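Local coordinates for putative metal resistance protein (Proteus mirabilis, PDB 6C29), which probably acts as a membrane-bound protein-disulfide reductase, this chain being its periplasmic N-terminal tandem immunoglobulin-fold part, which primes the disulfide isomerase activity of ScsC, at residues W60-S65 with N104-L109; L34-A39 with V91-E96; W46-E51 with L185-G190; I68-S73 with Q143-V148. All blocks are in the same frame, centred on the assembly; numbering follows the deposited sequence.

Contact 1: W60-S65 with N104-L109; sequences WTQSVS and NLNGVL
Two torsions set up the grip of Gln62 on Asn106: chi1 of -71° puts CG beside the backbone N of Gln62, and a bend at chi2 (72°) turns CD round to meet the strand. The Gln62 amide then works as both acceptor and donor. Its OE1 takes the backbone N-H of Asn106 in a nearly straight bond of 2.8 Å, while its NE2 donates to OD1 of Asn106, in the carbonyl plane and on a lone pair. The two amide planes stand 37° apart. With ND2 of Asn106 bonded to Asn126 on the next strand, both ends of that amide are engaged, which fixes its rotation.

One residue back, Thr61 N donates to Asn106 O at 2.9 Å, and the same oxygen lies at the edge of the Trp60 ring, 3.5 Å from CE3. Leu105 comes over a face of this indole: its CD2 makes a CH-pi contact 4.2 Å from the centroid of the six-membered ring of Trp60. Gly107, without a side chain, lets the ring settle close, its CA 3.5 Å from Trp60 CE3.

Trp60 and Gly107 form an antiparallel non-hydrogen-bonded pair. Just beyond it the chain leaves an outer strand of the three-stranded sheet, and Gln62 continues the edge bonding with its side chain, at one margin of the N-terminal immunoglobulin-type sandwich.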
loop_
_atom_site.group_PDB
_atom_site.type_symbol
_atom_site.label_atom_id
_atom_site.label_comp_id
_atom_site.label_asym_id
_atom_site.label_seq_id
_atom_site.Cartn_x
_atom_site.Cartn_y
_atom_site.Cartn_z
ATOM N N TRP A 60 -6.795 -4.523 -16.192
ATOM C CA TRP A 60 -7.890 -5.400 -16.593
ATOM C C TRP A 60 -8.188 -5.197 -18.070
ATOM O O TRP A 60 -8.122 -4.078 -18.573
ATOM C CB TRP A 60 -9.146 -5.110 -15.775
ATOM C CG TRP A 60 -8.949 -5.213 -14.295
ATOM C CD1 TRP A 60 -8.813 -4.187 -13.426
ATOM C CD2 TRP A 60 -8.860 -6.417 -13.515
ATOM N NE1 TRP A 60 -8.643 -4.661 -12.155
ATOM C CE2 TRP A 60 -8.671 -6.026 -12.177
ATOM C CE3 TRP A 60 -8.923 -7.775 -13.816
ATOM C CZ2 TRP A 60 -8.544 -6.946 -11.141
ATOM C CZ3 TRP A 60 -8.795 -8.694 -12.779
ATOM C CH2 TRP A 60 -8.604 -8.272 -11.466
ATOM N N THR A 61 -8.492 -6.296 -18.746
ATOM C CA THR A 61 -8.935 -6.278 -20.136
ATOM C C THR A 61 -10.313 -5.625 -20.258
ATOM O O THR A 61 -10.573 -4.878 -21.194
ATOM C CB THR A 61 -8.997 -7.691 -20.703
ATOM O OG1 THR A 61 -7.689 -8.271 -20.674
ATOM C CG2 THR A 61 -9.545 -7.683 -22.131
ATOM N N GLN A 62 -11.215 -5.981 -19.352
ATOM C CA GLN A 62 -12.563 -5.437 -19.338
ATOM C C GLN A 62 -12.530 -3.976 -18.932
ATOM O O GLN A 62 -11.646 -3.556 -18.187
ATOM C CB GLN A 62 -13.453 -6.202 -18.352
ATOM C CG GLN A 62 -13.853 -7.631 -18.748
ATOM C CD GLN A 62 -12.715 -8.643 -18.670
ATOM O OE1 GLN A 62 -11.760 -8.456 -17.933
ATOM N NE2 GLN A 62 -12.823 -9.724 -19.443
ATOM N N SER A 63 -13.503 -3.197 -19.386
ATOM C CA SER A 63 -13.660 -1.864 -18.839
ATOM C C SER A 63 -14.279 -2.037 -17.473
ATOM O O SER A 63 -15.282 -2.736 -17.307
ATOM C CB SER A 63 -14.508 -0.976 -19.741
ATOM O OG SER A 63 -13.868 -0.828 -20.997
ATOM N N VAL A 64 -13.640 -1.428 -16.488
ATOM C CA VAL A 64 -14.128 -1.434 -15.125
ATOM C C VAL A 64 -14.180 0.025 -14.772
ATOM O O VAL A 64 -13.547 0.836 -15.449
ATOM C CB VAL A 64 -13.211 -2.239 -14.156
ATOM C CG1 VAL A 64 -13.060 -3.669 -14.648
ATOM C CG2 VAL A 64 -11.846 -1.577 -14.016
ATOM N N SER A 65 -14.884 0.375 -13.710
ATOM C CA SER A 65 -15.043 1.779 -13.412
ATOM C C SER A 65 -14.299 2.140 -12.135
ATOM O O SER A 65 -13.070 2.210 -12.139
ATOM C CB SER A 65 -16.538 2.119 -13.313
ATOM O OG SER A 65 -17.166 1.391 -12.274
ATOM N N ASN A 104 -16.908 -12.724 -16.945
ATOM C CA ASN A 104 -15.494 -13.024 -16.897
ATOM C C ASN A 104 -14.677 -11.784 -16.601
ATOM O O ASN A 104 -14.972 -10.678 -17.073
ATOM C CB ASN A 104 -15.072 -13.640 -18.223
ATOM C CG ASN A 104 -15.782 -14.946 -18.488
ATOM O OD1 ASN A 104 -15.396 -15.993 -17.972
ATOM N ND2 ASN A 104 -16.850 -14.883 -19.280
ATOM N N LEU A 105 -13.647 -11.973 -15.805
ATOM C CA LEU A 105 -12.748 -10.901 -15.488
ATOM C C LEU A 105 -11.347 -11.399 -15.766
ATOM O O LEU A 105 -10.915 -12.410 -15.223
ATOM C CB LEU A 105 -12.956 -10.466 -14.043
ATOM C CG LEU A 105 -12.247 -9.203 -13.586
ATOM C CD1 LEU A 105 -12.602 -8.014 -14.425
ATOM C CD2 LEU A 105 -12.638 -8.969 -12.154
ATOM N N ASN A 106 -10.672 -10.700 -16.664
ATOM C CA ASN A 106 -9.335 -11.037 -17.074
ATOM C C ASN A 106 -8.467 -9.855 -16.845
ATOM O O ASN A 106 -8.843 -8.740 -17.205
ATOM C CB ASN A 106 -9.293 -11.443 -18.544
ATOM C CG ASN A 106 -10.332 -12.470 -18.873
ATOM O OD1 ASN A 106 -11.423 -12.153 -19.356
ATOM N ND2 ASN A 106 -10.027 -13.713 -18.555
ATOM N N GLY A 107 -7.327 -10.078 -16.218
ATOM C CA GLY A 107 -6.402 -8.983 -15.990
ATOM C C GLY A 107 -4.965 -9.463 -16.006
ATOM O O GLY A 107 -4.678 -10.652 -15.984
ATOM N N VAL A 108 -4.047 -8.511 -16.079
ATOM C CA VAL A 108 -2.634 -8.804 -15.961
ATOM C C VAL A 108 -2.081 -8.035 -14.774
ATOM O O VAL A 108 -2.130 -6.804 -14.728
ATOM C CB VAL A 108 -1.876 -8.425 -17.219
ATOM C CG1 VAL A 108 -0.382 -8.639 -17.005
ATOM C CG2 VAL A 108 -2.399 -9.239 -18.402
ATOM N N LEU A 109 -1.605 -8.774 -13.786
ATOM C CA LEU A 109 -0.910 -8.223 -12.639
ATOM C C LEU A 109 0.557 -8.057 -12.994
ATOM O O LEU A 109 1.216 -9.052 -13.299
ATOM C CB LEU A 109 -1.032 -9.150 -11.428
ATOM C CG LEU A 109 -0.095 -8.894 -10.248
ATOM C CD1 LEU A 109 -0.453 -7.605 -9.535
ATOM C CD2 LEU A 109 -0.126 -10.093 -9.294
#

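Contact 2: L34-A39 with V91-E96; sequences LEVQLA and VVFPIE
Leu34 and Phe93 form a hydrogen-bonded pair between two antiparallel neighbours in the four-stranded sheet of the N-terminal immunoglobulin-type sandwich. Leu34 N donates to Phe93 O at 2.9 Å, and the return bond runs from Phe93 N to Leu34 O. Val36 and Val91 make the next such pair, with Glu35 and Val92 between them as a non-hydrogen-bonded one, where Val92 CA adds a C-H contact to Leu34 O.

Leu34, Val36, Val91 and Phe93 share the buried face. Leu34 and Phe93 lie side by side and point the same way, CD2 of one 4.0 Å from CD2 of the other. Val91 chi1 of 58° sets CG1 between backbone N and carbonyl carbon, 3.9 Å from Val36 CB. Val36 CG2 sits at the edge of the Phe93 ring, whereas Val91 CG2 lies over one of its faces, 3.8 Å above the plane and toward the rim. Further out, the rings of Trp69, Trp71 and Tyr87 meet Phe93, and Leu109 of the facing sheet packs on Leu34.

On the other face, Glu35 spends its carboxylate on a salt bridge to Arg19 of the adjoining strand. Its aliphatic part runs beside Val92, Glu35 CG resting 3.9 Å from Val92 CG2.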
loop_
_atom_site.group_PDB
_atom_site.type_symbol
_atom_site.label_atom_id
_atom_site.label_comp_id
_atom_site.label_asym_id
_atom_site.label_seq_id
_atom_site.Cartn_x
_atom_site.Cartn_y
_atom_site.Cartn_z
ATOM N N LEU A 34 -6.318 -10.547 -3.876
ATOM C CA LEU A 34 -5.074 -10.900 -4.535
ATOM C C LEU A 34 -4.054 -11.291 -3.479
ATOM O O LEU A 34 -3.568 -10.440 -2.753
ATOM C CB LEU A 34 -4.550 -9.746 -5.365
ATOM C CG LEU A 34 -3.217 -9.996 -6.009
ATOM C CD1 LEU A 34 -3.335 -11.115 -7.038
ATOM C CD2 LEU A 34 -2.718 -8.714 -6.660
ATOM N N GLU A 35 -3.725 -12.572 -3.373
ATOM C CA GLU A 35 -2.752 -13.068 -2.419
ATOM C C GLU A 35 -1.390 -13.166 -3.099
ATOM O O GLU A 35 -1.290 -13.656 -4.229
ATOM C CB GLU A 35 -3.132 -14.459 -1.903
ATOM C CG GLU A 35 -4.469 -14.521 -1.196
ATOM C CD GLU A 35 -4.908 -15.963 -0.961
ATOM O OE1 GLU A 35 -4.477 -16.579 0.054
ATOM O OE2 GLU A 35 -5.613 -16.513 -1.836
ATOM N N VAL A 36 -0.359 -12.701 -2.408
ATOM C CA VAL A 36 1.008 -12.784 -2.869
ATOM C C VAL A 36 1.854 -13.439 -1.808
ATOM O O VAL A 36 1.901 -12.958 -0.680
ATOM C CB VAL A 36 1.567 -11.419 -3.195
ATOM C CG1 VAL A 36 2.984 -11.531 -3.662
ATOM C CG2 VAL A 36 0.717 -10.726 -4.256
ATOM N N GLN A 37 2.498 -14.557 -2.157
ATOM C CA GLN A 37 3.413 -15.298 -1.284
ATOM C C GLN A 37 4.828 -15.162 -1.808
ATOM O O GLN A 37 5.069 -15.513 -2.955
ATOM C CB GLN A 37 3.040 -16.784 -1.236
ATOM C CG GLN A 37 1.829 -17.135 -0.389
ATOM C CD GLN A 37 2.144 -17.333 1.093
ATOM O OE1 GLN A 37 3.265 -17.671 1.476
ATOM N NE2 GLN A 37 1.139 -17.114 1.933
ATOM N N LEU A 38 5.754 -14.714 -0.963
ATOM C CA LEU A 38 7.117 -14.415 -1.359
ATOM C C LEU A 38 8.128 -15.331 -0.702
ATOM O O LEU A 38 8.015 -15.631 0.487
ATOM C CB LEU A 38 7.431 -12.996 -0.950
ATOM C CG LEU A 38 6.493 -11.960 -1.559
ATOM C CD1 LEU A 38 6.589 -10.665 -0.761
ATOM C CD2 LEU A 38 6.888 -11.678 -2.980
ATOM N N ALA A 39 9.141 -15.737 -1.448
ATOM C CA ALA A 39 10.262 -16.451 -0.834
ATOM C C ALA A 39 11.116 -15.575 0.074
ATOM O O ALA A 39 11.109 -14.348 -0.053
ATOM C CB ALA A 39 11.123 -17.035 -1.893
ATOM N N VAL A 91 1.453 -10.905 1.450
ATOM C CA VAL A 91 0.522 -9.810 1.558
ATOM C C VAL A 91 -0.740 -10.170 0.772
ATOM O O VAL A 91 -0.668 -10.880 -0.230
ATOM C CB VAL A 91 1.153 -8.498 1.047
ATOM C CG1 VAL A 91 1.609 -8.621 -0.409
ATOM C CG2 VAL A 91 0.210 -7.334 1.203
ATOM N N VAL A 92 -1.890 -9.684 1.221
ATOM C CA VAL A 92 -3.170 -9.894 0.533
ATOM C C VAL A 92 -3.827 -8.562 0.258
ATOM O O VAL A 92 -4.097 -7.809 1.195
ATOM C CB VAL A 92 -4.140 -10.750 1.363
ATOM C CG1 VAL A 92 -5.429 -11.013 0.571
ATOM C CG2 VAL A 92 -3.507 -12.050 1.717
ATOM N N PHE A 93 -4.059 -8.246 -1.019
ATOM C CA PHE A 93 -4.664 -7.005 -1.436
ATOM C C PHE A 93 -6.159 -7.190 -1.684
ATOM O O PHE A 93 -6.536 -7.915 -2.602
ATOM C CB PHE A 93 -3.989 -6.481 -2.713
ATOM C CG PHE A 93 -2.520 -6.224 -2.567
ATOM C CD1 PHE A 93 -2.070 -5.141 -1.855
ATOM C CD2 PHE A 93 -1.574 -7.062 -3.157
ATOM C CE1 PHE A 93 -0.727 -4.891 -1.708
ATOM C CE2 PHE A 93 -0.222 -6.807 -3.011
ATOM C CZ PHE A 93 0.203 -5.715 -2.290
ATOM N N PRO A 94 -7.024 -6.562 -0.874
ATOM C CA PRO A 94 -8.440 -6.483 -1.237
ATOM C C PRO A 94 -8.682 -5.410 -2.286
ATOM O O PRO A 94 -8.176 -4.293 -2.133
ATOM C CB PRO A 94 -9.133 -6.125 0.080
ATOM C CG PRO A 94 -8.027 -5.900 1.099
ATOM C CD PRO A 94 -6.739 -5.829 0.361
ATOM N N ILE A 95 -9.430 -5.763 -3.316
ATOM C CA ILE A 95 -9.723 -4.917 -4.448
ATOM C C ILE A 95 -11.235 -4.940 -4.671
ATOM O O ILE A 95 -11.890 -5.952 -4.409
ATOM C CB ILE A 95 -8.981 -5.410 -5.686
ATOM C CG1 ILE A 95 -7.464 -5.349 -5.441
ATOM C CG2 ILE A 95 -9.347 -4.590 -6.893
ATOM C CD1 ILE A 95 -6.677 -6.220 -6.362
ATOM N N GLU A 96 -11.788 -3.803 -5.071
ATOM C CA GLU A 96 -13.203 -3.721 -5.405
ATOM C C GLU A 96 -13.346 -3.065 -6.767
ATOM O O GLU A 96 -12.656 -2.095 -7.059
ATOM C CB GLU A 96 -13.972 -2.936 -4.343
ATOM C CG GLU A 96 -14.072 -3.664 -3.000
ATOM C CD GLU A 96 -14.787 -2.867 -1.911
ATOM O OE1 GLU A 96 -16.036 -2.945 -1.836
ATOM O OE2 GLU A 96 -14.108 -2.166 -1.119
#

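Contact 3: W46-E51 with L185-G190; sequences WRSPGE and LDPPQG
The interface between the two immunoglobulin-type domains is pinned here, where Trp46, Arg47 and Ser48, in a loop of the first domain, close on Asp186 of the second. Arg47 grips the carboxylate side-on with two nitrogens. NE donates to Asp186 OD1 at 2.9 Å, meeting it on the syn side but 30° out of the carboxylate plane, and NH2 of Arg47 donates to OD2 of Asp186 at 2.8 Å on its syn lone pair. Both oxygens lie close to the guanidinium plane, although that plane is turned 34° against the carboxylate. Ser48 OG supplies a further bond, 2.6 Å to Asp186 OD1, on the anti lone pair.

Chi1 of 64° places Arg47 CG in the crowded position between backbone N and carbonyl carbon, and CG comes over the centre of the Trp46 ring, 3.9 Å above its plane. From there the chain runs extended to NE, and Trp46 CZ2 lies over one face of the guanidinium, toward its rim. Asp186 OD1 also stands over a face of this indole, 3.6 Å from CH2 of Trp46.

Ser228 adds a hydroxyl to Asp186 OD2, and Gln239 takes a second bond from Arg47 NH2. Each carboxylate oxygen therefore has two partners within the protein; together with the adjacent positive charge, this would be expected to keep Asp186 ionised, and the bonds tie the two domains together across this interface.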
loop_
_atom_site.group_PDB
_atom_site.type_symbol
_atom_site.label_atom_id
_atom_site.label_comp_id
_atom_site.label_asym_id
_atom_site.label_seq_id
_atom_site.Cartn_x
_atom_site.Cartn_y
_atom_site.Cartn_z
ATOM N N TRP A 46 4.680 -1.077 -1.531
ATOM C CA TRP A 46 3.499 -0.295 -1.226
ATOM C C TRP A 46 3.186 0.650 -2.373
ATOM O O TRP A 46 3.945 0.734 -3.340
ATOM C CB TRP A 46 3.761 0.465 0.069
ATOM C CG TRP A 46 2.617 1.170 0.742
ATOM C CD1 TRP A 46 1.383 0.680 0.990
ATOM C CD2 TRP A 46 2.647 2.486 1.309
ATOM N NE1 TRP A 46 0.622 1.609 1.663
ATOM C CE2 TRP A 46 1.384 2.722 1.877
ATOM C CE3 TRP A 46 3.619 3.492 1.391
ATOM C CZ2 TRP A 46 1.048 3.900 2.507
ATOM C CZ3 TRP A 46 3.273 4.684 2.043
ATOM C CH2 TRP A 46 2.003 4.857 2.598
ATOM N N ARG A 47 2.107 1.405 -2.235
ATOM C CA ARG A 47 1.730 2.340 -3.302
ATOM C C ARG A 47 2.778 3.426 -3.537
ATOM O O ARG A 47 2.880 3.955 -4.648
ATOM C CB ARG A 47 0.383 2.983 -2.985
ATOM C CG ARG A 47 0.383 3.843 -1.765
ATOM C CD ARG A 47 -1.007 4.392 -1.479
ATOM N NE ARG A 47 -0.903 5.241 -0.312
ATOM C CZ ARG A 47 -1.686 5.186 0.753
ATOM N NH1 ARG A 47 -2.731 4.332 0.796
ATOM N NH2 ARG A 47 -1.447 5.987 1.770
ATOM N N SER A 48 3.517 3.791 -2.490
ATOM C CA SER A 48 4.683 4.676 -2.557
ATOM C C SER A 48 5.904 3.848 -2.193
ATOM O O SER A 48 6.202 3.633 -1.037
ATOM C CB SER A 48 4.538 5.860 -1.607
ATOM O OG SER A 48 3.481 6.707 -2.064
ATOM N N PRO A 49 6.592 3.331 -3.190
ATOM C CA PRO A 49 7.579 2.289 -2.927
ATOM C C PRO A 49 8.874 2.792 -2.342
ATOM O O PRO A 49 9.617 1.997 -1.753
ATOM C CB PRO A 49 7.816 1.707 -4.312
ATOM C CG PRO A 49 7.541 2.824 -5.238
ATOM C CD PRO A 49 6.424 3.601 -4.627
ATOM N N GLY A 50 9.135 4.084 -2.510
ATOM C CA GLY A 50 10.428 4.662 -2.220
ATOM C C GLY A 50 11.269 4.674 -3.493
ATOM O O GLY A 50 10.893 4.114 -4.537
ATOM N N GLU A 51 12.431 5.302 -3.409
ATOM C CA GLU A 51 13.341 5.380 -4.545
ATOM C C GLU A 51 13.667 3.980 -5.112
ATOM O O GLU A 51 13.942 3.044 -4.364
ATOM C CB GLU A 51 14.608 6.125 -4.120
ATOM C CG GLU A 51 15.516 6.546 -5.265
ATOM C CD GLU A 51 16.763 7.274 -4.779
ATOM O OE1 GLU A 51 16.870 7.526 -3.557
ATOM O OE2 GLU A 51 17.634 7.593 -5.620
ATOM N N LEU A 185 5.135 7.490 4.429
ATOM C CA LEU A 185 4.655 8.675 3.708
ATOM C C LEU A 185 4.573 8.486 2.204
ATOM O O LEU A 185 5.388 7.792 1.618
ATOM C CB LEU A 185 5.560 9.878 4.012
ATOM C CG LEU A 185 5.543 10.353 5.458
ATOM C CD1 LEU A 185 6.803 9.976 6.187
ATOM C CD2 LEU A 185 5.359 11.800 5.493
ATOM N N ASP A 186 3.581 9.144 1.591
ATOM C CA ASP A 186 3.417 9.250 0.153
ATOM C C ASP A 186 3.999 10.581 -0.330
ATOM O O ASP A 186 3.408 11.636 -0.067
ATOM C CB ASP A 186 1.936 9.190 -0.227
ATOM C CG ASP A 186 1.257 7.910 0.253
ATOM O OD1 ASP A 186 1.497 6.862 -0.362
ATOM O OD2 ASP A 186 0.476 7.960 1.209
ATOM N N PRO A 187 5.125 10.565 -1.052
ATOM C CA PRO A 187 5.676 11.848 -1.525
ATOM C C PRO A 187 4.884 12.426 -2.678
ATOM O O PRO A 187 4.268 11.680 -3.466
ATOM C CB PRO A 187 7.105 11.490 -1.954
ATOM C CG PRO A 187 7.077 10.022 -2.260
ATOM C CD PRO A 187 5.945 9.404 -1.454
ATOM N N PRO A 188 4.880 13.764 -2.793
ATOM C CA PRO A 188 4.286 14.356 -3.991
ATOM C C PRO A 188 5.040 13.943 -5.231
ATOM O O PRO A 188 6.208 13.552 -5.153
ATOM C CB PRO A 188 4.409 15.871 -3.747
ATOM C CG PRO A 188 4.605 16.032 -2.298
ATOM C CD PRO A 188 5.348 14.790 -1.843
ATOM N N GLN A 189 4.363 14.007 -6.369
ATOM C CA GLN A 189 4.970 13.671 -7.643
ATOM C C GLN A 189 6.246 14.478 -7.834
ATOM O O GLN A 189 6.275 15.674 -7.580
ATOM C CB GLN A 189 3.971 13.944 -8.771
ATOM C CG GLN A 189 4.413 13.535 -10.166
ATOM C CD GLN A 189 3.375 13.905 -11.221
ATOM O OE1 GLN A 189 2.261 14.319 -10.893
ATOM N NE2 GLN A 189 3.747 13.785 -12.489
ATOM N N GLY A 190 7.315 13.791 -8.196
ATOM C CA GLY A 190 8.576 14.444 -8.464
ATOM C C GLY A 190 9.473 14.529 -7.247
ATOM O O GLY A 190 10.637 14.909 -7.366
#

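Contact 4: I68-S73 with Q143-V148; sequences IWHWPS and QAMAKV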
loop_
_atom_site.group_PDB
_atom_site.type_symbol
_atom_site.label_atom_id
_atom_site.label_comp_id
_atom_site.label_asym_id
_atom_site.label_seq_id
_atom_site.Cartn_x
_atom_site.Cartn_y
_atom_site.Cartn_z
ATOM N N ILE A 68 -11.110 0.223 -6.629
ATOM C CA ILE A 68 -10.484 0.574 -5.356
ATOM C C ILE A 68 -9.494 -0.533 -5.004
ATOM O O ILE A 68 -9.858 -1.698 -4.909
ATOM C CB ILE A 68 -11.499 0.717 -4.202
ATOM C CG1 ILE A 68 -12.544 1.787 -4.518
ATOM C CG2 ILE A 68 -10.772 1.058 -2.906
ATOM C CD1 ILE A 68 -13.771 1.730 -3.606
ATOM N N TRP A 69 -8.229 -0.154 -4.845
ATOM C CA TRP A 69 -7.176 -1.065 -4.395
ATOM C C TRP A 69 -6.853 -0.686 -2.950
ATOM O O TRP A 69 -6.387 0.423 -2.665
ATOM C CB TRP A 69 -5.939 -0.946 -5.273
ATOM C CG TRP A 69 -4.792 -1.851 -4.971
ATOM C CD1 TRP A 69 -4.072 -1.892 -3.804
ATOM C CD2 TRP A 69 -4.193 -2.805 -5.847
ATOM N NE1 TRP A 69 -3.069 -2.827 -3.908
ATOM C CE2 TRP A 69 -3.129 -3.415 -5.150
ATOM C CE3 TRP A 69 -4.466 -3.224 -7.158
ATOM C CZ2 TRP A 69 -2.320 -4.386 -5.715
ATOM C CZ3 TRP A 69 -3.677 -4.191 -7.713
ATOM C CH2 TRP A 69 -2.615 -4.776 -6.992
ATOM N N HIS A 70 -7.159 -1.584 -2.038
ATOM C CA HIS A 70 -6.935 -1.304 -0.628
ATOM C C HIS A 70 -5.534 -1.773 -0.294
ATOM O O HIS A 70 -5.134 -2.901 -0.590
ATOM C CB HIS A 70 -7.947 -2.022 0.264
ATOM C CG HIS A 70 -9.367 -1.660 0.000
ATOM N ND1 HIS A 70 -9.974 -0.563 0.569
ATOM C CD2 HIS A 70 -10.320 -2.277 -0.736
ATOM C CE1 HIS A 70 -11.236 -0.510 0.175
ATOM N NE2 HIS A 70 -11.468 -1.534 -0.621
ATOM N N TRP A 71 -4.758 -0.896 0.323
ATOM C CA TRP A 71 -3.380 -1.211 0.628
ATOM C C TRP A 71 -3.219 -1.583 2.089
ATOM O O TRP A 71 -3.438 -0.745 2.965
ATOM C CB TRP A 71 -2.473 -0.030 0.309
ATOM C CG TRP A 71 -2.396 0.297 -1.145
ATOM C CD1 TRP A 71 -3.170 1.177 -1.823
ATOM C CD2 TRP A 71 -1.482 -0.266 -2.099
ATOM N NE1 TRP A 71 -2.805 1.205 -3.157
ATOM C CE2 TRP A 71 -1.775 0.319 -3.349
ATOM C CE3 TRP A 71 -0.468 -1.222 -2.027
ATOM C CZ2 TRP A 71 -1.061 -0.023 -4.510
ATOM C CZ3 TRP A 71 0.243 -1.537 -3.172
ATOM C CH2 TRP A 71 -0.073 -0.963 -4.394
ATOM N N PRO A 72 -2.822 -2.809 2.387
ATOM C CA PRO A 72 -2.527 -3.159 3.764
ATOM C C PRO A 72 -1.446 -2.272 4.324
ATOM O O PRO A 72 -0.589 -1.751 3.575
ATOM C CB PRO A 72 -2.093 -4.622 3.676
ATOM C CG PRO A 72 -2.811 -5.117 2.425
ATOM C CD PRO A 72 -2.711 -3.976 1.487
ATOM N N SER A 73 -1.486 -2.082 5.631
ATOM C CA SER A 73 -0.531 -1.223 6.280
ATOM C C SER A 73 0.884 -1.707 5.936
ATOM O O SER A 73 1.163 -2.903 6.106
ATOM C CB SER A 73 -0.788 -1.223 7.795
ATOM O OG SER A 73 -0.138 -0.141 8.393
ATOM N N GLN A 143 -10.500 -10.563 6.977
ATOM C CA GLN A 143 -9.162 -10.668 7.550
ATOM C C GLN A 143 -8.186 -9.729 6.847
ATOM O O GLN A 143 -7.381 -9.066 7.497
ATOM C CB GLN A 143 -8.628 -12.116 7.452
ATOM C CG GLN A 143 -9.286 -13.178 8.343
ATOM C CD GLN A 143 -9.005 -12.962 9.817
ATOM O OE1 GLN A 143 -7.872 -13.157 10.262
ATOM N NE2 GLN A 143 -10.004 -12.539 10.561
ATOM N N ALA A 144 -8.286 -9.626 5.523
ATOM C CA ALA A 144 -7.425 -8.748 4.767
ATOM C C ALA A 144 -7.734 -7.280 5.020
ATOM O O ALA A 144 -6.810 -6.464 5.154
ATOM C CB ALA A 144 -7.555 -9.053 3.288
HETATM N N MSE A 145 -9.026 -6.949 5.046
HETATM C CA MSE A 145 -9.439 -5.576 5.301
HETATM C C MSE A 145 -9.027 -5.101 6.673
HETATM O O MSE A 145 -8.752 -3.896 6.858
HETATM C CB MSE A 145 -10.944 -5.423 5.152
HETATM C CG MSE A 145 -11.433 -5.415 3.748
HETATM SE SE MSE A 145 -10.802 -3.932 2.665
HETATM C CE MSE A 145 -11.304 -2.417 3.736
ATOM N N ALA A 146 -8.959 -5.990 7.636
ATOM C CA ALA A 146 -8.575 -5.621 8.987
ATOM C C ALA A 146 -7.160 -5.044 9.040
ATOM O O ALA A 146 -6.809 -4.330 9.973
ATOM C CB ALA A 146 -8.672 -6.828 9.910
ATOM N N LYS A 147 -6.354 -5.352 8.033
ATOM C CA LYS A 147 -4.961 -4.904 7.981
ATOM C C LYS A 147 -4.794 -3.581 7.230
ATOM O O LYS A 147 -3.681 -3.056 7.140
ATOM C CB LYS A 147 -4.110 -5.986 7.326
ATOM C CG LYS A 147 -4.154 -7.336 8.048
ATOM C CD LYS A 147 -3.353 -8.420 7.324
ATOM C CE LYS A 147 -3.352 -9.744 8.098
ATOM N NZ LYS A 147 -4.703 -10.361 8.127
ATOM N N VAL A 148 -5.877 -3.066 6.674
ATOM C CA VAL A 148 -5.864 -1.819 5.913
ATOM C C VAL A 148 -6.041 -0.614 6.844
ATOM O O VAL A 148 -6.919 -0.634 7.729
ATOM C CB VAL A 148 -6.943 -1.847 4.833
ATOM C CG1 VAL A 148 -7.021 -0.528 4.036
ATOM C CG2 VAL A 148 -6.675 -3.055 3.872
#
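His70 and Met145, the latter present as selenomethionine, make the main side-chain contact here. Bends at chi2 (-63°) and chi3 (-54°) fold the end of Met145 back over the imidazole. SE stands 3.8 Å from the centroid of the His70 ring, almost directly above it, and CE of Met145 adds a CH-pi contact at 4.1 Å over the same face. Ile68 CG2 lies against the opposite face, toward the rim, so the ring has neighbours on both sides, and NE2 has a probable hydrogen bond with Glu96 of the neighbouring strand.

Val148 packs beside it. Its CG2 meets the CB of His70 at 4.0 Å, and its CG1, anti to the backbone N, lies 3.7 Å from Trp71 O. The one hydrogen bond between the segments is between main chains: Ser73 N donates to Lys147 O at 2.8 Å, a nearly straight bond, while CA of Pro72 brushes that oxygen too. The hydroxyl of Ser73 turns instead to Ser237 of the second domain.

On the far side of the 68-73 segment, Trp69 and Trp71 pack on each other, with CD1 of Trp69 3.2 Å above the centre of the Trp71 ring.

The arrangement is a short strand leaving its sheet alongside a helix end: a type I turn from Met145 to Val148 follows on helix 137-145 and leads toward the second immunoglobulin-type domain.

In the fold
Following the chain from the N terminus, residues 34-39 open the loop that contact 2 closes at 91-96. Before it closes, 46-51 starts the longest one, completed by contact 3 at 185-190, and 60-65 and 68-73 begin those of contacts 1 and 4. Contact 2 thus crosses the other three. Contacts 1 and 4 cross each other, and both nest within contact 3. Contacts 1 and 2 belong to facing sheets of the first domain and meet where Leu109 packs on Leu34. Contact 4 brings helix 137-145 against the sheet of contact 2, whose strand 90-97 is the neighbour of strand 68-69. Contact 3 joins the two domains and touches contact 4 where Arg47 packs against Trp71.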